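Local coordinates for protein mannan endo-1,6-alpha-mannosidase (Chaetomium thermophilum, PDB 6RY0) that probably hydrolyses alpha-1,6-mannosidic linkages in unbranched mannans, as a family 76 enzyme tied to the transfer of GPI-anchored glycoproteins into the fungal cell wall, at residues A[73-78]-A[317-322]; A[271-276]-A[335-340]; A[112-117]-A[425-430]; A[38-43]-A[398-403]. All blocks are in the same frame, centred on the assembly; numbering follows the deposited sequence.

Contact 1 of 4, residues A[73-78]-A[317-322]. With CA (calcium ion), chain C.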
loop_
_atom_site.group_PDB
_atom_site.type_symbol
_atom_site.label_atom_id
_atom_site.label_comp_id
_atom_site.label_asym_id
_atom_site.label_seq_id
_atom_site.Cartn_x
_atom_site.Cartn_y
_atom_site.Cartn_z
ATOM N N ASP A 73 -16.245 8.286 6.403
ATOM C CA ASP A 73 -15.293 7.727 7.366
ATOM C C ASP A 73 -13.839 7.777 6.933
ATOM O O ASP A 73 -12.957 7.494 7.747
ATOM C CB ASP A 73 -15.620 6.257 7.564
ATOM C CG ASP A 73 -17.011 6.022 8.122
ATOM O OD1 ASP A 73 -17.283 6.597 9.176
ATOM O OD2 ASP A 73 -17.794 5.263 7.521
ATOM N N TYR A 74 -13.560 8.084 5.669
ATOM C CA TYR A 74 -12.276 7.735 5.062
ATOM C C TYR A 74 -11.489 8.917 4.618
ATOM O O TYR A 74 -12.042 9.910 4.133
ATOM C CB TYR A 74 -12.541 6.784 3.863
ATOM C CG TYR A 74 -13.434 5.632 4.247
ATOM C CD1 TYR A 74 -13.000 4.618 5.088
ATOM C CD2 TYR A 74 -14.758 5.586 3.821
ATOM C CE1 TYR A 74 -13.865 3.608 5.499
ATOM C CE2 TYR A 74 -15.627 4.596 4.220
ATOM C CZ TYR A 74 -15.178 3.611 5.079
ATOM O OH TYR A 74 -15.986 2.587 5.523
ATOM N N TYR A 75 -10.180 8.822 4.756
ATOM C CA TYR A 75 -9.253 9.859 4.310
ATOM C C TYR A 75 -8.790 9.631 2.865
ATOM O O TYR A 75 -8.862 8.505 2.348
ATOM C CB TYR A 75 -8.063 9.930 5.278
ATOM C CG TYR A 75 -8.446 10.483 6.617
ATOM C CD1 TYR A 75 -8.501 11.849 6.827
ATOM C CD2 TYR A 75 -8.781 9.648 7.677
ATOM C CE1 TYR A 75 -8.850 12.369 8.082
ATOM C CE2 TYR A 75 -9.117 10.167 8.916
ATOM C CZ TYR A 75 -9.138 11.520 9.105
ATOM O OH TYR A 75 -9.483 12.048 10.338
ATOM N N TRP A 76 -8.279 10.689 2.255
ATOM C CA TRP A 76 -7.835 10.716 0.857
ATOM C C TRP A 76 -6.926 9.561 0.486
ATOM O O TRP A 76 -7.097 8.949 -0.578
ATOM C CB TRP A 76 -7.114 12.050 0.659
ATOM C CG TRP A 76 -6.506 12.312 -0.677
ATOM C CD1 TRP A 76 -7.159 12.631 -1.844
ATOM C CD2 TRP A 76 -5.112 12.373 -0.978
ATOM N NE1 TRP A 76 -6.247 12.856 -2.854
ATOM C CE2 TRP A 76 -4.988 12.737 -2.332
ATOM C CE3 TRP A 76 -3.953 12.210 -0.225
ATOM C CZ2 TRP A 76 -3.772 12.899 -2.943
ATOM C CZ3 TRP A 76 -2.727 12.358 -0.856
ATOM C CH2 TRP A 76 -2.656 12.726 -2.204
ATOM N N TRP A 77 -5.941 9.233 1.320
ATOM C CA TRP A 77 -5.006 8.194 0.932
ATOM C C TRP A 77 -5.696 6.860 0.737
ATOM O O TRP A 77 -5.204 6.032 -0.043
ATOM C CB TRP A 77 -3.904 8.047 2.000
ATOM C CG TRP A 77 -4.329 7.286 3.169
ATOM C CD1 TRP A 77 -5.078 7.711 4.233
ATOM C CD2 TRP A 77 -4.133 5.872 3.347
ATOM N NE1 TRP A 77 -5.355 6.642 5.061
ATOM C CE2 TRP A 77 -4.762 5.508 4.555
ATOM C CE3 TRP A 77 -3.471 4.883 2.604
ATOM C CZ2 TRP A 77 -4.719 4.203 5.054
ATOM C CZ3 TRP A 77 -3.420 3.604 3.112
ATOM C CH2 TRP A 77 -4.038 3.285 4.314
ATOM N N GLU A 78 -6.809 6.617 1.436
ATOM C CA GLU A 78 -7.492 5.326 1.316
ATOM C C GLU A 78 -8.164 5.191 -0.048
ATOM O O GLU A 78 -8.354 4.090 -0.537
ATOM C CB GLU A 78 -8.444 5.142 2.496
ATOM C CG GLU A 78 -9.014 3.736 2.565
ATOM C CD GLU A 78 -9.735 3.428 3.859
ATOM O OE1 GLU A 78 -9.598 4.119 4.862
ATOM O OE2 GLU A 78 -10.459 2.359 3.834
ATOM N N THR A 317 -8.501 1.770 13.876
ATOM C CA THR A 317 -9.002 2.918 13.145
ATOM C C THR A 317 -9.289 2.546 11.697
ATOM O O THR A 317 -8.879 1.489 11.214
ATOM C CB THR A 317 -7.967 4.038 13.126
ATOM O OG1 THR A 317 -6.859 3.584 12.355
ATOM C CG2 THR A 317 -7.492 4.452 14.534
ATOM N N ALA A 318 -9.964 3.445 10.978
ATOM C CA ALA A 318 -10.264 3.210 9.573
ATOM C C ALA A 318 -8.998 2.828 8.807
ATOM O O ALA A 318 -9.013 1.915 7.981
ATOM C CB ALA A 318 -10.908 4.429 8.954
ATOM N N ASP A 319 -7.902 3.535 9.054
ATOM C CA ASP A 319 -6.688 3.237 8.330
ATOM C C ASP A 319 -6.244 1.773 8.606
ATOM O O ASP A 319 -5.881 1.016 7.707
ATOM C CB ASP A 319 -5.533 4.155 8.746
ATOM C CG ASP A 319 -5.671 5.592 8.300
ATOM O OD1 ASP A 319 -6.608 5.998 7.582
ATOM O OD2 ASP A 319 -4.712 6.307 8.619
ATOM N N MET A 320 -6.257 1.387 9.878
ATOM C CA MET A 320 -5.752 0.079 10.286
ATOM C C MET A 320 -6.539 -1.094 9.700
ATOM O O MET A 320 -5.984 -2.171 9.486
ATOM C CB MET A 320 -5.743 -0.034 11.822
ATOM C CG MET A 320 -4.806 0.954 12.480
ATOM S SD MET A 320 -5.061 0.980 14.271
ATOM C CE MET A 320 -4.199 2.505 14.659
ATOM N N LEU A 321 -7.818 -0.875 9.404
ATOM C CA LEU A 321 -8.663 -1.916 8.824
ATOM C C LEU A 321 -8.234 -2.323 7.422
ATOM O O LEU A 321 -8.637 -3.378 6.929
ATOM C CB LEU A 321 -10.115 -1.445 8.863
ATOM C CG LEU A 321 -10.684 -1.168 10.257
ATOM C CD1 LEU A 321 -11.968 -0.393 10.157
ATOM C CD2 LEU A 321 -10.874 -2.445 11.057
ATOM N N THR A 322 -7.424 -1.482 6.777
ATOM C CA THR A 322 -6.953 -1.752 5.421
ATOM C C THR A 322 -5.639 -2.527 5.381
ATOM O O THR A 322 -5.256 -3.037 4.332
ATOM C CB THR A 322 -6.745 -0.468 4.621
ATOM O OG1 THR A 322 -5.591 0.234 5.093
ATOM C CG2 THR A 322 -7.955 0.427 4.667
HETATM CA CA CA C . -17.425 7.062 11.378
HETATM O O HOH W 1 -8.970 6.511 6.036
HETATM O O HOH W 2 -11.123 1.620 6.288
HETATM O O HOH W 3 -16.128 8.980 10.830
HETATM O O HOH W 4 -18.902 8.580 10.096
HETATM O O HOH W 5 -19.476 6.146 11.152
HETATM O O HOH W 6 -15.423 7.165 11.924
#
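The edge of the W77 indole meets the D319 carboxylate, with the two planes almost perpendicular (87°). One indole face carries E78 CB. One face of the Y74 ring carries D73 CB, and A318 CB approaches that ring obliquely. W77 NE1 donates to D319 OD1 at 2.9 Å, in the ring plane and fairly straight (155°), but from above the carboxylate plane. W77 CG sits between its backbone N and carbonyl carbon (chi1 79°), which turns the indole across to D319 and T322. A leucine here would probably leave D319 OD1 without this N-H and open a gap beside T322, whose OG1 is 3.5 Å from W77 CH2. Water 1 accepts from Y75 N and donates to both E78 OE1 and D319 OD1, joining the two carboxylates. Water 2 donates to E78 OE2 and A318 O. D73 OD1 binds the calcium ion at 2.3 Å, with H385 O and four waters completing the site, while D73 OD2 takes S387 N. The contact joins the start of helix 76-93 to the loop before helix 323-337. W77 also touches D129 and F132 of helix 127-142, and E78 touches M393 of helix 389-401.

Contact 2 of 4, residues A[271-276]-A[335-340]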
loop_
_atom_site.group_PDB
_atom_site.type_symbol
_atom_site.label_atom_id
_atom_site.label_comp_id
_atom_site.label_asym_id
_atom_site.label_seq_id
_atom_site.Cartn_x
_atom_site.Cartn_y
_atom_site.Cartn_z
ATOM N N ALA A 271 12.310 -4.821 -0.212
ATOM C CA ALA A 271 13.529 -5.627 -0.147
ATOM C C ALA A 271 13.517 -6.707 -1.233
ATOM O O ALA A 271 14.573 -7.028 -1.788
ATOM C CB ALA A 271 13.676 -6.238 1.233
ATOM N N ALA A 272 12.348 -7.275 -1.532
ATOM C CA ALA A 272 12.247 -8.263 -2.577
ATOM C C ALA A 272 12.566 -7.652 -3.942
ATOM O O ALA A 272 13.267 -8.261 -4.740
ATOM C CB ALA A 272 10.859 -8.895 -2.573
ATOM N N PHE A 273 12.078 -6.432 -4.219
ATOM C CA PHE A 273 12.449 -5.751 -5.433
ATOM C C PHE A 273 13.948 -5.491 -5.482
ATOM O O PHE A 273 14.564 -5.670 -6.543
ATOM C CB PHE A 273 11.634 -4.439 -5.623
ATOM C CG PHE A 273 10.260 -4.673 -6.210
ATOM C CD1 PHE A 273 9.170 -4.967 -5.395
ATOM C CD2 PHE A 273 10.040 -4.580 -7.567
ATOM C CE1 PHE A 273 7.916 -5.195 -5.950
ATOM C CE2 PHE A 273 8.788 -4.819 -8.123
ATOM C CZ PHE A 273 7.725 -5.123 -7.306
ATOM N N MET A 274 14.546 -5.102 -4.364
ATOM C CA MET A 274 15.985 -4.878 -4.334
ATOM C C MET A 274 16.760 -6.172 -4.558
ATOM O O MET A 274 17.786 -6.168 -5.249
ATOM C CB MET A 274 16.458 -4.249 -3.037
ATOM C CG MET A 274 15.969 -2.826 -2.817
ATOM S SD MET A 274 16.574 -1.651 -4.055
ATOM C CE MET A 274 18.284 -1.512 -3.536
ATOM N N TRP A 275 16.328 -7.274 -3.974
ATOM C CA TRP A 275 16.951 -8.569 -4.215
ATOM C C TRP A 275 16.881 -8.938 -5.689
ATOM O O TRP A 275 17.867 -9.370 -6.285
ATOM C CB TRP A 275 16.278 -9.636 -3.352
ATOM C CG TRP A 275 16.522 -11.038 -3.768
ATOM C CD1 TRP A 275 15.556 -11.945 -4.088
ATOM C CD2 TRP A 275 17.782 -11.739 -3.892
ATOM N NE1 TRP A 275 16.123 -13.159 -4.391
ATOM C CE2 TRP A 275 17.483 -13.063 -4.268
ATOM C CE3 TRP A 275 19.131 -11.378 -3.716
ATOM C CZ2 TRP A 275 18.469 -14.001 -4.511
ATOM C CZ3 TRP A 275 20.111 -12.332 -3.953
ATOM C CH2 TRP A 275 19.758 -13.625 -4.332
ATOM N N ASN A 276 15.711 -8.776 -6.288
ATOM C CA ASN A 276 15.525 -9.132 -7.687
ATOM C C ASN A 276 16.415 -8.266 -8.577
ATOM O O ASN A 276 17.034 -8.759 -9.508
ATOM C CB ASN A 276 14.040 -8.980 -8.031
ATOM C CG ASN A 276 13.731 -9.401 -9.436
ATOM O OD1 ASN A 276 14.002 -8.661 -10.386
ATOM N ND2 ASN A 276 13.131 -10.565 -9.593
ATOM N N THR A 335 6.343 -13.388 -3.761
ATOM C CA THR A 335 6.581 -14.746 -4.244
ATOM C C THR A 335 6.959 -14.784 -5.720
ATOM O O THR A 335 7.543 -15.777 -6.174
ATOM C CB THR A 335 5.395 -15.687 -4.001
ATOM O OG1 THR A 335 4.306 -15.428 -4.897
ATOM C CG2 THR A 335 4.984 -15.657 -2.579
ATOM N N GLN A 336 6.596 -13.747 -6.490
ATOM C CA GLN A 336 6.948 -13.692 -7.899
ATOM C C GLN A 336 8.364 -13.174 -8.120
ATOM O O GLN A 336 9.095 -13.692 -8.947
ATOM C CB GLN A 336 5.986 -12.791 -8.650
ATOM C CG GLN A 336 4.556 -13.193 -8.592
ATOM C CD GLN A 336 3.693 -12.225 -9.360
ATOM O OE1 GLN A 336 3.718 -11.041 -9.087
ATOM N NE2 GLN A 336 2.977 -12.713 -10.373
ATOM N N ILE A 337 8.733 -12.144 -7.362
ATOM C CA ILE A 337 10.033 -11.558 -7.623
ATOM C C ILE A 337 11.129 -12.047 -6.723
ATOM O O ILE A 337 12.304 -11.901 -7.075
ATOM C CB ILE A 337 9.979 -10.098 -7.558
ATOM C CG1 ILE A 337 9.471 -9.676 -6.197
ATOM C CG2 ILE A 337 9.090 -9.571 -8.656
ATOM C CD1 ILE A 337 9.549 -8.193 -5.943
ATOM N N ALA A 338 10.771 -12.764 -5.650
ATOM C CA ALA A 338 11.720 -13.494 -4.818
ATOM C C ALA A 338 11.185 -14.921 -4.703
ATOM O O ALA A 338 10.643 -15.327 -3.683
ATOM C CB ALA A 338 11.893 -12.849 -3.457
ATOM N N PRO A 339 11.287 -15.696 -5.778
ATOM C CA PRO A 339 10.586 -16.985 -5.811
ATOM C C PRO A 339 10.997 -17.985 -4.744
ATOM O O PRO A 339 10.221 -18.897 -4.473
ATOM C CB PRO A 339 10.852 -17.498 -7.227
ATOM C CG PRO A 339 11.974 -16.705 -7.705
ATOM C CD PRO A 339 11.932 -15.384 -7.053
ATOM N N HIS A 340 12.175 -17.829 -4.153
ATOM C CA HIS A 340 12.557 -18.742 -3.088
ATOM C C HIS A 340 11.644 -18.631 -1.875
ATOM O O HIS A 340 11.666 -19.534 -1.034
ATOM C CB HIS A 340 14.007 -18.532 -2.695
ATOM C CG HIS A 340 14.235 -17.339 -1.828
ATOM N ND1 HIS A 340 14.315 -16.057 -2.326
ATOM C CD2 HIS A 340 14.402 -17.246 -0.495
ATOM C CE1 HIS A 340 14.527 -15.226 -1.327
ATOM N NE2 HIS A 340 14.587 -15.919 -0.207
HETATM O O HOH W 7 14.447 -15.480 -4.988
#
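In the mainly helical family 76 domain, helix 261-278 packs on the C-terminal end of helix 323-337: A272, F273, W275 and N276 meet I337, A338 and H340, where that helix gives way to a 3-10 segment at 339-340. I337, at the middle, was modelled in two conformers, and its CD1 contacts hold for the one described. In that conformer CD1 lies over one face of the F273 ring, 3.5 Å from its centroid, in a CH-pi contact. The same CD1 is 3.7 Å from A272 CB. With an alanine in place of F273, I337 CD1 would probably lose the face it lies on, and a gap would open toward helix 196-213. N276 has CG anti to the backbone N (chi1 -177°), and its amide reaches across to the helix end. ND2 donates to I337 O at 3.0 Å, nearly straight (167°), onto a lone pair in the carbonyl plane. N276 OD1 accepts from R211 NE, so both ends of the amide are held. A338 CB sits 3.8 Å from W275 CD1, at the indole edge. Water 7 lies in the planes of both rings, accepting from W275 NE1 at 2.9 Å and bonded to H340 ND1 at 2.7 Å. H340 NE2 bonds D288 OD1 of helix 281-298. F273 touches helix 196-213 and the loop residue P410, while W275 and H340 both touch K284 of helix 281-298.

Contact 3 of 4, residues A[112-117]-A[425-430]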
loop_
_atom_site.group_PDB
_atom_site.type_symbol
_atom_site.label_atom_id
_atom_site.label_comp_id
_atom_site.label_asym_id
_atom_site.label_seq_id
_atom_site.Cartn_x
_atom_site.Cartn_y
_atom_site.Cartn_z
ATOM N N PRO A 112 -2.047 19.748 -9.764
ATOM C CA PRO A 112 -1.646 20.566 -10.908
ATOM C C PRO A 112 -0.252 20.207 -11.425
ATOM O O PRO A 112 0.042 20.463 -12.592
ATOM C CB PRO A 112 -1.746 22.009 -10.343
ATOM C CG PRO A 112 -1.602 21.856 -8.872
ATOM C CD PRO A 112 -2.360 20.591 -8.592
ATOM N N ASN A 113 0.605 19.692 -10.562
ATOM C CA ASN A 113 1.968 19.368 -10.938
ATOM C C ASN A 113 2.184 17.884 -11.154
ATOM O O ASN A 113 3.322 17.429 -11.247
ATOM C CB ASN A 113 2.940 19.936 -9.933
ATOM C CG ASN A 113 2.827 21.437 -9.876
ATOM O OD1 ASN A 113 2.747 22.108 -10.897
ATOM N ND2 ASN A 113 2.774 21.977 -8.666
ATOM N N ALA A 114 1.113 17.111 -11.264
ATOM C CA ALA A 114 1.214 15.695 -11.629
ATOM C C ALA A 114 2.159 14.940 -10.688
ATOM O O ALA A 114 3.006 14.155 -11.117
ATOM C CB ALA A 114 1.583 15.502 -13.089
ATOM N N ASP A 115 1.947 15.155 -9.399
ATOM C CA ASP A 115 2.838 14.672 -8.362
ATOM C C ASP A 115 2.079 14.153 -7.148
ATOM O O ASP A 115 2.683 13.894 -6.107
ATOM C CB ASP A 115 3.837 15.736 -7.931
ATOM C CG ASP A 115 3.197 16.962 -7.343
ATOM O OD1 ASP A 115 1.952 17.028 -7.319
ATOM O OD2 ASP A 115 3.956 17.857 -6.908
ATOM N N TYR A 116 0.752 13.991 -7.259
ATOM C CA TYR A 116 -0.080 13.584 -6.129
ATOM C C TYR A 116 0.085 14.504 -4.926
ATOM O O TYR A 116 0.006 14.066 -3.778
ATOM C CB TYR A 116 0.071 12.087 -5.800
ATOM C CG TYR A 116 -0.633 11.228 -6.814
ATOM C CD1 TYR A 116 -2.009 11.273 -6.922
ATOM C CD2 TYR A 116 0.038 10.379 -7.673
ATOM C CE1 TYR A 116 -2.690 10.530 -7.861
ATOM C CE2 TYR A 116 -0.638 9.605 -8.622
ATOM C CZ TYR A 116 -1.993 9.705 -8.719
ATOM O OH TYR A 116 -2.635 8.947 -9.673
ATOM N N GLN A 117 0.205 15.817 -5.193
ATOM C CA GLN A 117 0.141 16.830 -4.150
ATOM C C GLN A 117 -0.928 17.870 -4.450
ATOM O O GLN A 117 -0.662 19.065 -4.486
ATOM C CB GLN A 117 1.495 17.505 -3.942
ATOM C CG GLN A 117 2.586 16.478 -3.654
ATOM C CD GLN A 117 3.852 17.102 -3.162
ATOM O OE1 GLN A 117 4.090 17.154 -1.950
ATOM N NE2 GLN A 117 4.673 17.606 -4.075
ATOM N N GLY A 425 8.263 15.740 -11.102
ATOM C CA GLY A 425 8.609 16.361 -9.822
ATOM C C GLY A 425 9.456 17.627 -9.881
ATOM O O GLY A 425 9.766 18.192 -8.814
ATOM N N MET A 426 9.803 18.105 -11.064
ATOM C CA MET A 426 10.769 19.216 -11.179
ATOM C C MET A 426 10.197 20.470 -11.772
ATOM O O MET A 426 10.931 21.362 -12.174
ATOM C CB MET A 426 11.980 18.789 -11.988
ATOM C CG MET A 426 12.841 17.764 -11.261
ATOM S SD MET A 426 13.624 18.338 -9.733
ATOM C CE MET A 426 14.311 19.926 -10.226
ATOM N N ARG A 427 8.885 20.592 -11.787
ATOM C CA ARG A 427 8.295 21.796 -12.339
ATOM C C ARG A 427 8.523 22.988 -11.469
ATOM O O ARG A 427 8.624 22.883 -10.260
ATOM C CB ARG A 427 6.830 21.568 -12.578
ATOM C CG ARG A 427 6.599 20.406 -13.521
ATOM C CD ARG A 427 5.160 20.139 -13.747
ATOM N NE ARG A 427 4.933 18.899 -14.482
ATOM C CZ ARG A 427 3.736 18.479 -14.893
ATOM N NH1 ARG A 427 2.644 19.222 -14.680
ATOM N NH2 ARG A 427 3.628 17.298 -15.507
ATOM N N SER A 428 8.563 24.143 -12.129
ATOM C CA SER A 428 8.872 25.397 -11.476
ATOM C C SER A 428 7.799 25.826 -10.524
ATOM O O SER A 428 8.102 26.556 -9.589
ATOM C CB SER A 428 9.125 26.525 -12.487
ATOM O OG SER A 428 7.923 27.034 -13.033
ATOM N N ARG A 429 6.559 25.388 -10.767
ATOM C CA ARG A 429 5.440 25.646 -9.861
ATOM C C ARG A 429 5.275 24.543 -8.834
ATOM O O ARG A 429 4.331 24.569 -8.060
ATOM C CB ARG A 429 4.145 25.834 -10.658
ATOM C CG ARG A 429 4.133 27.173 -11.374
ATOM C CD ARG A 429 2.957 27.312 -12.324
ATOM N NE ARG A 429 3.309 26.797 -13.644
ATOM C CZ ARG A 429 3.822 27.527 -14.632
ATOM N NH1 ARG A 429 4.039 28.830 -14.480
ATOM N NH2 ARG A 429 4.118 26.943 -15.787
ATOM N N GLY A 430 6.188 23.572 -8.839
ATOM C CA GLY A 430 6.139 22.509 -7.852
ATOM C C GLY A 430 6.276 23.045 -6.431
ATOM O O GLY A 430 6.955 24.053 -6.173
HETATM O O HOH W 8 5.777 16.433 -12.162
HETATM O O HOH W 9 2.470 22.044 -13.719
#
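N113 and G430 come within 6.1 Å, CA to CA, where a type I beta turn from R427 to G430 faces the irregular chain 112-117. G430 N bonds R427 O to close the turn. A CB on G430 would run into R427 O. N113 carries much of the contact. Its CG lies anti to the carbonyl carbon (chi1 -61°), which places the amide against the turn. ND2 makes a weak, bent hydrogen bond to R429 O at 3.1 Å (128°) and lies 3.5 Å from G430 CA. R427 runs out extended from CG to NE and lays its guanidinium over the N113 carbonyl. N113 O sits above the centre of that group, 3.8 Å from R427 CZ, so the face makes this contact. The edge serves water 9 instead, which accepts from R427 NH1 and donates to N113 OD1. R427 NH2 also touches A114 CB at 3.6 Å. R427 and R429 both touch a crystal neighbour. Water 8 adds a second bridge, donating to N113 O and accepting from G425 N, each at 2.8 Å. D115 makes no contact across the segments but orders its own loop. Its OD2 takes Q117 NE2 at 2.9 Å, and its OD1 takes Q117 N, forming an Asx turn. The whole is a loop-to-loop contact: polar and water-mediated links hold the loop after helix 389-401 against that between helices 99-108 and 127-142.

Contact 4 of 4, residues A[38-43]-A[398-403]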
loop_
_atom_site.group_PDB
_atom_site.type_symbol
_atom_site.label_atom_id
_atom_site.label_comp_id
_atom_site.label_asym_id
_atom_site.label_seq_id
_atom_site.Cartn_x
_atom_site.Cartn_y
_atom_site.Cartn_z
ATOM N N GLU A 38 -15.081 -16.037 -9.243
ATOM C CA GLU A 38 -16.430 -15.585 -8.950
ATOM C C GLU A 38 -16.499 -14.853 -7.618
ATOM O O GLU A 38 -17.157 -13.813 -7.508
ATOM C CB GLU A 38 -17.422 -16.765 -8.958
ATOM C CG GLU A 38 -18.845 -16.373 -8.546
ATOM C CD GLU A 38 -19.834 -17.512 -8.533
ATOM O OE1 GLU A 38 -19.760 -18.347 -9.475
ATOM O OE2 GLU A 38 -20.708 -17.554 -7.597
ATOM N N SER A 39 -15.875 -15.413 -6.583
ATOM C CA SER A 39 -15.861 -14.739 -5.292
ATOM C C SER A 39 -15.215 -13.356 -5.400
ATOM O O SER A 39 -15.734 -12.375 -4.873
ATOM C CB SER A 39 -15.149 -15.593 -4.268
ATOM O OG SER A 39 -15.931 -16.738 -3.977
ATOM N N ALA A 40 -14.081 -13.279 -6.090
ATOM C CA ALA A 40 -13.415 -11.989 -6.262
ATOM C C ALA A 40 -14.295 -11.000 -7.010
ATOM O O ALA A 40 -14.317 -9.820 -6.657
ATOM C CB ALA A 40 -12.081 -12.189 -6.984
ATOM N N ARG A 41 -15.021 -11.453 -8.027
ATOM C CA ARG A 41 -15.876 -10.535 -8.752
ATOM C C ARG A 41 -16.981 -9.988 -7.861
ATOM O O ARG A 41 -17.301 -8.793 -7.917
ATOM C CB ARG A 41 -16.444 -11.240 -9.986
ATOM C CG ARG A 41 -17.066 -10.306 -10.959
ATOM C CD ARG A 41 -17.599 -10.989 -12.184
ATOM N NE ARG A 41 -18.991 -11.393 -12.009
ATOM C CZ ARG A 41 -20.044 -10.566 -12.002
ATOM N NH1 ARG A 41 -19.906 -9.233 -12.162
ATOM N NH2 ARG A 41 -21.268 -11.063 -11.805
ATOM N N THR A 42 -17.552 -10.833 -7.017
ATOM C CA THR A 42 -18.594 -10.362 -6.111
ATOM C C THR A 42 -18.036 -9.452 -5.041
ATOM O O THR A 42 -18.653 -8.428 -4.697
ATOM C CB THR A 42 -19.327 -11.580 -5.500
ATOM O OG1 THR A 42 -19.808 -12.433 -6.542
ATOM C CG2 THR A 42 -20.458 -11.156 -4.589
ATOM N N LEU A 43 -16.848 -9.770 -4.540
ATOM C CA LEU A 43 -16.188 -8.900 -3.572
ATOM C C LEU A 43 -15.841 -7.551 -4.214
ATOM O O LEU A 43 -15.907 -6.495 -3.550
ATOM C CB LEU A 43 -14.928 -9.573 -3.035
ATOM C CG LEU A 43 -15.202 -10.721 -2.064
ATOM C CD1 LEU A 43 -14.000 -11.639 -1.997
ATOM C CD2 LEU A 43 -15.564 -10.190 -0.710
ATOM N N ALA A 398 -7.223 -10.062 -0.418
ATOM C CA ALA A 398 -6.795 -11.405 -0.032
ATOM C C ALA A 398 -7.284 -12.451 -1.017
ATOM O O ALA A 398 -6.543 -13.362 -1.390
ATOM C CB ALA A 398 -7.268 -11.733 1.385
ATOM N N VAL A 399 -8.544 -12.357 -1.426
ATOM C CA VAL A 399 -9.095 -13.364 -2.319
ATOM C C VAL A 399 -8.504 -13.231 -3.714
ATOM O O VAL A 399 -8.108 -14.223 -4.331
ATOM C CB VAL A 399 -10.639 -13.312 -2.306
ATOM C CG1 VAL A 399 -11.221 -14.221 -3.385
ATOM C CG2 VAL A 399 -11.156 -13.702 -0.935
ATOM N N SER A 400 -8.417 -12.005 -4.241
ATOM C CA SER A 400 -7.828 -11.836 -5.566
ATOM C C SER A 400 -6.411 -12.366 -5.610
ATOM O O SER A 400 -5.971 -12.989 -6.584
ATOM C CB SER A 400 -7.823 -10.363 -6.004
ATOM O OG SER A 400 -9.116 -9.828 -6.023
ATOM N N SER A 401 -5.649 -12.113 -4.550
ATOM C CA SER A 401 -4.257 -12.503 -4.545
ATOM C C SER A 401 -4.067 -14.021 -4.472
ATOM O O SER A 401 -2.966 -14.504 -4.767
ATOM C CB SER A 401 -3.512 -11.780 -3.428
ATOM O OG SER A 401 -3.425 -10.399 -3.737
ATOM N N LEU A 402 -5.132 -14.791 -4.179
ATOM C CA LEU A 402 -5.051 -16.239 -4.323
ATOM C C LEU A 402 -4.753 -16.655 -5.762
ATOM O O LEU A 402 -4.367 -17.789 -5.980
ATOM C CB LEU A 402 -6.357 -16.910 -3.878
ATOM C CG LEU A 402 -6.669 -16.802 -2.389
ATOM C CD1 LEU A 402 -8.032 -17.388 -2.139
ATOM C CD2 LEU A 402 -5.604 -17.481 -1.514
ATOM N N LEU A 403 -4.941 -15.758 -6.726
ATOM C CA LEU A 403 -4.674 -16.046 -8.109
ATOM C C LEU A 403 -3.258 -15.697 -8.550
ATOM O O LEU A 403 -2.954 -15.751 -9.739
ATOM C CB LEU A 403 -5.702 -15.346 -9.003
ATOM C CG LEU A 403 -7.164 -15.736 -8.717
ATOM C CD1 LEU A 403 -8.115 -14.733 -9.388
ATOM C CD2 LEU A 403 -7.442 -17.158 -9.154
#
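V399 meets S39, A40 and L43 with its two methyl groups. CG1 stands anti to the backbone N (chi1 172°), and this leaves CG2 anti to the carbonyl carbon. Both branches therefore face helix 33-48. CG2 takes L43 CD1 at 3.7 Å. CG1 also reaches back to the preceding turn, 4.0 Å from A40 N and 4.3 Å from S39 CB. L43 has CG anti to its carbonyl carbon (chi1 -73°), with CD1 anti to CA (chi2 159°), which carries CD1 to the valine. The two side chains cross at about a right angle. Together with I36, which V399 also touches, S39, A40 and L43 form a diamond on helix 33-48, and the valine sits in it as a knob into a hole. Small residues let the backbones come close, with A40 CA and S400 CA 5.6 Å apart. A40 CB touches S400 OG at 3.9 Å, although S400 was modelled in two conformers and this contact holds for one. In that conformer S400 OG bonds L396 O of its own helix. S39 OG bonds K29 O, in the chain before its helix, and no hydrogen bond crosses between the segments. The buried contact packs helix 33-48 on the C-terminal part of helix 389-401. Helix 76-93 lies alongside, with Y89 and L92 against S400, and helix 323-337 lies behind A398 and S401.

Overall arrangement
Contact 4 is buried and mostly apolar. Contacts 1 and 2 are partly buried and mix apolar packing with hydrogen bonds and bridging waters. Contact 3 is a surface loop contact, polar and water-mediated. Contact 1 alone holds a metal ligand. Contacts 1 and 2 are linked by helix 323-337: 317-322 leads into it and its far end makes contact 2. They lie on opposite sides of the chain's centre, about 28 Å apart between centres. Helix 389-401 of contact 4 also touches E78 of contact 1. Contacts 1 and 3 touch directly, where W76 CH2 packs 3.4 Å from Y116 O. Contacts 3 and 4 are farthest apart, about 36 Å between centres.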